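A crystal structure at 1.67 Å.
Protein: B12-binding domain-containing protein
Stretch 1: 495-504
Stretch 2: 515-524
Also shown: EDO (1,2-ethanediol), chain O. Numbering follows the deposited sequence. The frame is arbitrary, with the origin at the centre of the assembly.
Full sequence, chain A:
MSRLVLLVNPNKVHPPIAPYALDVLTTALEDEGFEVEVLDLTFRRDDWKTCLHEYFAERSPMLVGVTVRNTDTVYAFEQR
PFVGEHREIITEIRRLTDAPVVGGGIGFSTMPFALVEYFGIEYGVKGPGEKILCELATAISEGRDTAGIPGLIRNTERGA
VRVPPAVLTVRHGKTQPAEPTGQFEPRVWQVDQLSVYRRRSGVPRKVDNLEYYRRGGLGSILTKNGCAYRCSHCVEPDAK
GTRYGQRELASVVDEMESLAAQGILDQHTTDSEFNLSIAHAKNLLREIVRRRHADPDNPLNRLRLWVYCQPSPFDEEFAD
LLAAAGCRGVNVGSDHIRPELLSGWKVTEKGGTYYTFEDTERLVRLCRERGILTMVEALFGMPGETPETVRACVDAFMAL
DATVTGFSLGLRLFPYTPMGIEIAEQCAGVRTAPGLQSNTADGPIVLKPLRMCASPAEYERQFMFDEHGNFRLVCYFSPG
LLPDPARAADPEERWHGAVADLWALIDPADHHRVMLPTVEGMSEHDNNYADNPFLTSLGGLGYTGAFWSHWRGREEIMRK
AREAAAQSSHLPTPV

Stretch 1 495-504: WHGAVADLWA
Stretch 2, residues 515-524: MLPTVEGMSE

The centre of the contact is the indole of Trp503, held between two apolar side chains of the second stretch. Leu516 CD1 lies over one face, 3.6 Å from the centroid of the five-membered ring of Trp503, and Met522 CE lies over the opposite face, 3.4 Å from the same centroid; both are CH-pi contacts close to the ring normal. Trp503 reaches this slot with chi1 -90° and chi2 75°: its CA-to-CB bond points sideways, but the ring comes nearer. Leu516 (chi1 m, chi2 t) and Met522 (m, t, p) both direct CB toward the helix, and the unbranched, flexible methionine brings its methyl onto the ring.

Beside the indole, Val499 (chi1 t) points toward the second stretch and packs CG1 3.5 Å from Met522 SD and 3.1 Å from Pro517 O, a tight approach for a methyl; Val499 CG1 also lies 4.3 Å from Pro517 CG. Leu502 (t, p) extends the apolar layer, with CG 4.0 Å from Leu516 CD2 and CD2 3.9 Å from Pro517 CD. The C-gamma endo ring of Pro517 thus offers a compact apolar surface to two helical residues.

The backbone supports this arrangement. Residues 495-503 are helical, with phi/psi near -64/-40 and i to i+4 hydrogen bonds such as Trp503 N to Val499 O (3.1 Å). The second stretch is extended from Leu516 to Val519 (phi -68 to -136°, psi 148 to 176°) and runs in the opposite sense along the helix. Trp503 CA lies 7.1 Å from Leu516 CA. Val499 CA lies 6.5 Å from Pro517 CA, and His496 CA lies 6.7 Å from Val519 CA. Val499 is buried against the second stretch; Ala498, also buried, and the exposed Asp501 are both out of its reach. Together the stretches bury 592 Å².

A type II turn from Val519 to Met522, closed by Met522 N to Val519 O (3.1 Å), brings the methionine back to the helix. Gly521 (99/-16) suits the turn because a CB there would jam against the preceding carbonyl oxygen. A weak hydrogen bond from Val519 N to Met522 SD (3.5 Å) also ties the thioether to the turn.

Farther out, His496 (chi1 t, chi2 -32°) receives Val519 CG2 (chi1 m) over one face, 3.8 Å from its ring centroid, and Ser523 CB lies 3.8 Å from Trp503 CH2. The one hydrogen bond between the stretches joins Trp503 NE1 to Pro517 O (2.8 Å, 161°). This acceptor sits at the indole edge, near the ring plane, so the polar nitrogen is satisfied in the ring plane while Leu516 and Met522 occupy the two faces.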

ATOM      1  N   TRP A 495      -5.144  11.752  21.135  1.00 22.08           N
ATOM      2  CA  TRP A 495      -4.148  11.516  20.095  1.00 21.75           C
ATOM      3  C   TRP A 495      -3.105  12.624  20.086  1.00 21.87           C
ATOM      4  O   TRP A 495      -1.908  12.359  19.935  1.00 19.30           O
ATOM      5  CB  TRP A 495      -4.811  11.419  18.720  1.00 22.98           C
ATOM      6  CG  TRP A 495      -5.467  10.109  18.402  1.00 21.89           C
ATOM      7  CD1 TRP A 495      -6.792   9.896  18.157  1.00 20.78           C
ATOM      8  CD2 TRP A 495      -4.824   8.832  18.279  1.00 21.24           C
ATOM      9  NE1 TRP A 495      -7.018   8.565  17.888  1.00 20.47           N
ATOM     10  CE2 TRP A 495      -5.827   7.890  17.962  1.00 21.76           C
ATOM     11  CE3 TRP A 495      -3.503   8.391  18.415  1.00 20.42           C
ATOM     12  CZ2 TRP A 495      -5.548   6.536  17.775  1.00 19.75           C
ATOM     13  CZ3 TRP A 495      -3.228   7.044  18.227  1.00 17.02           C
ATOM     14  CH2 TRP A 495      -4.244   6.135  17.910  1.00 18.40           C
ATOM     15  N   HIS A 496      -3.542  13.872  20.266  1.00 19.00           N
ATOM     16  CA  HIS A 496      -2.615  14.998  20.291  1.00 20.57           C
ATOM     17  C   HIS A 496      -1.599  14.835  21.414  1.00 21.53           C
ATOM     18  O   HIS A 496      -0.395  15.025  21.212  1.00 21.90           O
ATOM     19  CB  HIS A 496      -3.401  16.304  20.447  1.00 22.59           C
ATOM     20  CG  HIS A 496      -2.591  17.547  20.220  1.00 27.73           C
ATOM     21  ND1 HIS A 496      -1.247  17.635  20.515  1.00 33.04           N
ATOM     22  CD2 HIS A 496      -2.950  18.765  19.749  1.00 25.51           C
ATOM     23  CE1 HIS A 496      -0.810  18.847  20.222  1.00 28.56           C
ATOM     24  NE2 HIS A 496      -1.825  19.552  19.755  1.00 32.21           N
ATOM     25  N   GLY A 497      -2.068  14.460  22.605  1.00 20.63           N
ATOM     26  CA  GLY A 497      -1.152  14.265  23.716  1.00 21.58           C
ATOM     27  C   GLY A 497      -0.172  13.138  23.468  1.00 18.65           C
ATOM     28  O   GLY A 497       1.001  13.229  23.838  1.00 20.31           O
ATOM     29  N   ALA A 498      -0.637  12.061  22.832  1.00 18.56           N
ATOM     30  CA  ALA A 498       0.253  10.942  22.546  1.00 22.18           C
ATOM     31  C   ALA A 498       1.321  11.336  21.537  1.00 20.08           C
ATOM     32  O   ALA A 498       2.488  10.949  21.676  1.00 18.38           O
ATOM     33  CB  ALA A 498      -0.553   9.747  22.037  1.00 22.40           C
ATOM     34  N   VAL A 499       0.941  12.105  20.515  1.00 19.30           N
ATOM     35  CA  VAL A 499       1.919  12.569  19.539  1.00 18.95           C
ATOM     36  C   VAL A 499       2.912  13.518  20.198  1.00 20.93           C
ATOM     37  O   VAL A 499       4.120  13.452  19.940  1.00 20.76           O
ATOM     38  CB  VAL A 499       1.210  13.228  18.341  1.00 22.79           C
ATOM     39  CG1 VAL A 499       2.227  13.846  17.411  1.00 22.61           C
ATOM     40  CG2 VAL A 499       0.359  12.209  17.598  1.00 20.55           C
ATOM     41  N   ALA A 500       2.424  14.405  21.071  1.00 20.78           N
ATOM     42  CA  ALA A 500       3.315  15.343  21.750  1.00 21.71           C
ATOM     43  C   ALA A 500       4.277  14.620  22.687  1.00 22.47           C
ATOM     44  O   ALA A 500       5.436  15.026  22.822  1.00 23.62           O
ATOM     45  CB  ALA A 500       2.505  16.382  22.522  1.00 21.94           C
ATOM     46  N   ASP A 501       3.811  13.549  23.341  1.00 21.84           N
ATOM     47  CA  ASP A 501       4.687  12.760  24.206  1.00 21.83           C
ATOM     48  C   ASP A 501       5.851  12.170  23.423  1.00 21.37           C
ATOM     49  O   ASP A 501       6.978  12.106  23.923  1.00 22.36           O
ATOM     50  CB  ASP A 501       3.902  11.631  24.880  1.00 23.69           C
ATOM     51  CG  ASP A 501       2.894  12.131  25.896  1.00 25.08           C
ATOM     52  OD1 ASP A 501       3.104  13.218  26.466  1.00 26.34           O
ATOM     53  OD2 ASP A 501       1.894  11.417  26.129  1.00 31.03           O
ATOM     54  N   LEU A 502       5.590  11.708  22.200  1.00 21.64           N
ATOM     55  CA  LEU A 502       6.656  11.129  21.391  1.00 20.13           C
ATOM     56  C   LEU A 502       7.657  12.194  20.956  1.00 20.68           C
ATOM     57  O   LEU A 502       8.871  11.967  21.013  1.00 20.00           O
ATOM     58  CB  LEU A 502       6.059  10.405  20.184  1.00 20.52           C
ATOM     59  CG  LEU A 502       7.035   9.812  19.166  1.00 18.14           C
ATOM     60  CD1 LEU A 502       7.947   8.785  19.819  1.00 18.70           C
ATOM     61  CD2 LEU A 502       6.282   9.189  18.011  1.00 20.90           C
ATOM     62  N   TRP A 503       7.169  13.369  20.541  1.00 22.27           N
ATOM     63  CA  TRP A 503       8.071  14.453  20.151  1.00 23.05           C
ATOM     64  C   TRP A 503       9.028  14.825  21.272  1.00 23.72           C
ATOM     65  O   TRP A 503      10.186  15.177  21.018  1.00 27.38           O
ATOM     66  CB  TRP A 503       7.277  15.688  19.736  1.00 24.86           C
ATOM     67  CG  TRP A 503       6.945  15.731  18.299  1.00 26.72           C
ATOM     68  CD1 TRP A 503       5.996  15.002  17.653  1.00 24.82           C
ATOM     69  CD2 TRP A 503       7.571  16.553  17.307  1.00 25.80           C
ATOM     70  NE1 TRP A 503       5.982  15.326  16.317  1.00 25.80           N
ATOM     71  CE2 TRP A 503       6.944  16.272  16.079  1.00 24.93           C
ATOM     72  CE3 TRP A 503       8.601  17.500  17.340  1.00 31.74           C
ATOM     73  CZ2 TRP A 503       7.310  16.905  14.891  1.00 30.10           C
ATOM     74  CZ3 TRP A 503       8.964  18.127  16.160  1.00 30.99           C
ATOM     75  CH2 TRP A 503       8.320  17.827  14.952  1.00 32.03           C
ATOM     76  N   ALA A 504       8.562  14.773  22.518  1.00 26.24           N
ATOM     77  CA  ALA A 504       9.405  15.156  23.644  1.00 22.70           C
ATOM     78  C   ALA A 504      10.586  14.219  23.845  1.00 24.50           C
ATOM     79  O   ALA A 504      11.509  14.566  24.590  1.00 26.50           O
ATOM     80  CB  ALA A 504       8.572  15.217  24.924  1.00 24.55           C
ATOM     81  N   MET A 515      11.518  11.618  11.158  1.00 13.26           N
ATOM     82  CA  MET A 515      10.160  11.882  10.706  1.00 12.89           C
ATOM     83  C   MET A 515       9.212  11.419  11.799  1.00 17.04           C
ATOM     84  O   MET A 515       9.172  10.230  12.121  1.00 14.75           O
ATOM     85  CB  MET A 515       9.872  11.153   9.399  1.00 15.00           C
ATOM     86  CG  MET A 515      10.566  11.764   8.196  1.00 14.97           C
ATOM     87  SD  MET A 515       9.998  10.950   6.697  1.00 18.90           S
ATOM     88  CE  MET A 515      10.832  11.899   5.429  1.00 17.76           C
ATOM     89  N   LEU A 516       8.449  12.356  12.355  1.00 15.91           N
ATOM     90  CA  LEU A 516       7.523  12.105  13.445  1.00 15.07           C
ATOM     91  C   LEU A 516       6.103  12.406  12.994  1.00 15.20           C
ATOM     92  O   LEU A 516       5.896  13.225  12.094  1.00 17.72           O
ATOM     93  CB  LEU A 516       7.855  12.986  14.654  1.00 17.60           C
ATOM     94  CG  LEU A 516       9.211  12.752  15.314  1.00 17.79           C
ATOM     95  CD1 LEU A 516       9.612  13.965  16.127  1.00 21.79           C
ATOM     96  CD2 LEU A 516       9.102  11.543  16.204  1.00 17.67           C
ATOM     97  N   PRO A 517       5.108  11.766  13.595  1.00 15.00           N
ATOM     98  CA  PRO A 517       3.727  12.144  13.302  1.00 18.79           C
ATOM     99  C   PRO A 517       3.449  13.535  13.840  1.00 18.63           C
ATOM    100  O   PRO A 517       4.015  13.961  14.849  1.00 20.67           O
ATOM    101  CB  PRO A 517       2.901  11.083  14.036  1.00 16.92           C
ATOM    102  CG  PRO A 517       3.785  10.602  15.122  1.00 21.07           C
ATOM    103  CD  PRO A 517       5.189  10.690  14.599  1.00 16.03           C
ATOM    104  N   THR A 518       2.580  14.254  13.140  1.00 18.55           N
ATOM    105  CA  THR A 518       2.193  15.590  13.561  1.00 18.93           C
ATOM    106  C   THR A 518       0.691  15.744  13.410  1.00 19.80           C
ATOM    107  O   THR A 518       0.057  15.061  12.606  1.00 18.86           O
ATOM    108  CB  THR A 518       2.885  16.681  12.732  1.00 24.30           C
ATOM    109  OG1 THR A 518       2.647  16.435  11.341  1.00 19.68           O
ATOM    110  CG2 THR A 518       4.375  16.695  12.993  1.00 22.52           C
ATOM    111  N   VAL A 519       0.138  16.662  14.199  1.00 21.43           N
ATOM    112  CA  VAL A 519      -1.240  17.116  14.051  1.00 23.53           C
ATOM    113  C   VAL A 519      -1.179  18.630  13.899  1.00 22.50           C
ATOM    114  O   VAL A 519      -0.096  19.222  13.979  1.00 17.41           O
ATOM    115  CB  VAL A 519      -2.119  16.696  15.244  1.00 24.85           C
ATOM    116  CG1 VAL A 519      -2.225  15.182  15.309  1.00 20.63           C
ATOM    117  CG2 VAL A 519      -1.556  17.248  16.544  1.00 23.88           C
ATOM    118  N   GLU A 520      -2.332  19.262  13.675  1.00 20.21           N
ATOM    119  CA  GLU A 520      -2.390  20.711  13.501  1.00 20.42           C
ATOM    120  C   GLU A 520      -1.721  21.438  14.663  1.00 21.17           C
ATOM    121  O   GLU A 520      -1.960  21.126  15.832  1.00 22.33           O
ATOM    122  CB  GLU A 520      -3.846  21.170  13.372  1.00 21.73           C
ATOM    123  CG  GLU A 520      -4.508  20.819  12.043  1.00 23.94           C
ATOM    124  CD  GLU A 520      -4.858  19.343  11.914  1.00 33.90           C
ATOM    125  OE1 GLU A 520      -4.717  18.589  12.907  1.00 32.44           O
ATOM    126  OE2 GLU A 520      -5.277  18.934  10.810  1.00 36.23           O
ATOM    127  N   GLY A 521      -0.888  22.422  14.328  1.00 17.54           N
ATOM    128  CA  GLY A 521      -0.165  23.205  15.298  1.00 17.84           C
ATOM    129  C   GLY A 521       1.267  22.769  15.519  1.00 19.19           C
ATOM    130  O   GLY A 521       2.055  23.544  16.069  1.00 18.02           O
ATOM    131  N   MET A 522       1.626  21.564  15.093  1.00 16.85           N
ATOM    132  CA  MET A 522       2.948  21.023  15.360  1.00 20.95           C
ATOM    133  C   MET A 522       3.923  21.408  14.252  1.00 20.16           C
ATOM    134  O   MET A 522       3.532  21.792  13.148  1.00 17.86           O
ATOM    135  CB  MET A 522       2.883  19.505  15.510  1.00 22.30           C
ATOM    136  CG  MET A 522       1.880  19.051  16.563  1.00 26.37           C
ATOM    137  SD  MET A 522       2.095  17.320  17.009  1.00 22.59           S
ATOM    138  CE  MET A 522       3.739  17.382  17.693  1.00 30.60           C
ATOM    139  N   SER A 523       5.211  21.300  14.567  1.00 21.00           N
ATOM    140  CA  SER A 523       6.250  21.702  13.628  1.00 22.59           C
ATOM    141  C   SER A 523       6.153  20.896  12.338  1.00 21.32           C
ATOM    142  O   SER A 523       6.103  19.664  12.366  1.00 21.74           O
ATOM    143  CB  SER A 523       7.625  21.518  14.266  1.00 22.92           C
ATOM    144  OG  SER A 523       8.652  21.994  13.416  1.00 31.18           O
ATOM    145  N   GLU A 524       6.104  21.605  11.208  1.00 20.02           N
ATOM    146  CA  GLU A 524       6.135  20.995   9.875  1.00 20.15           C
ATOM    147  C   GLU A 524       4.916  20.119   9.606  1.00 21.83           C
ATOM    148  O   GLU A 524       4.969  19.201   8.784  1.00 20.66           O
ATOM    149  CB  GLU A 524       7.419  20.191   9.657  1.00 24.06           C
ATOM    150  CG  GLU A 524       8.700  20.987   9.881  1.00 20.39           C
ATOM    151  CD  GLU A 524       9.949  20.197   9.537  1.00 25.35           C
ATOM    152  OE1 GLU A 524      10.537  20.445   8.462  1.00 24.27           O
ATOM    153  OE2 GLU A 524      10.337  19.320  10.334  1.00 19.59           O
TER
HETATM  154  C1  EDO O 813       7.755  19.739   4.979  1.00 31.81           C
HETATM  155  O1  EDO O 813       7.410  18.361   4.776  1.00 32.04           O
HETATM  156  C2  EDO O 813       9.011  19.819   5.835  1.00 26.65           C
HETATM  157  O2  EDO O 813       9.481  21.173   5.911  1.00 32.50           O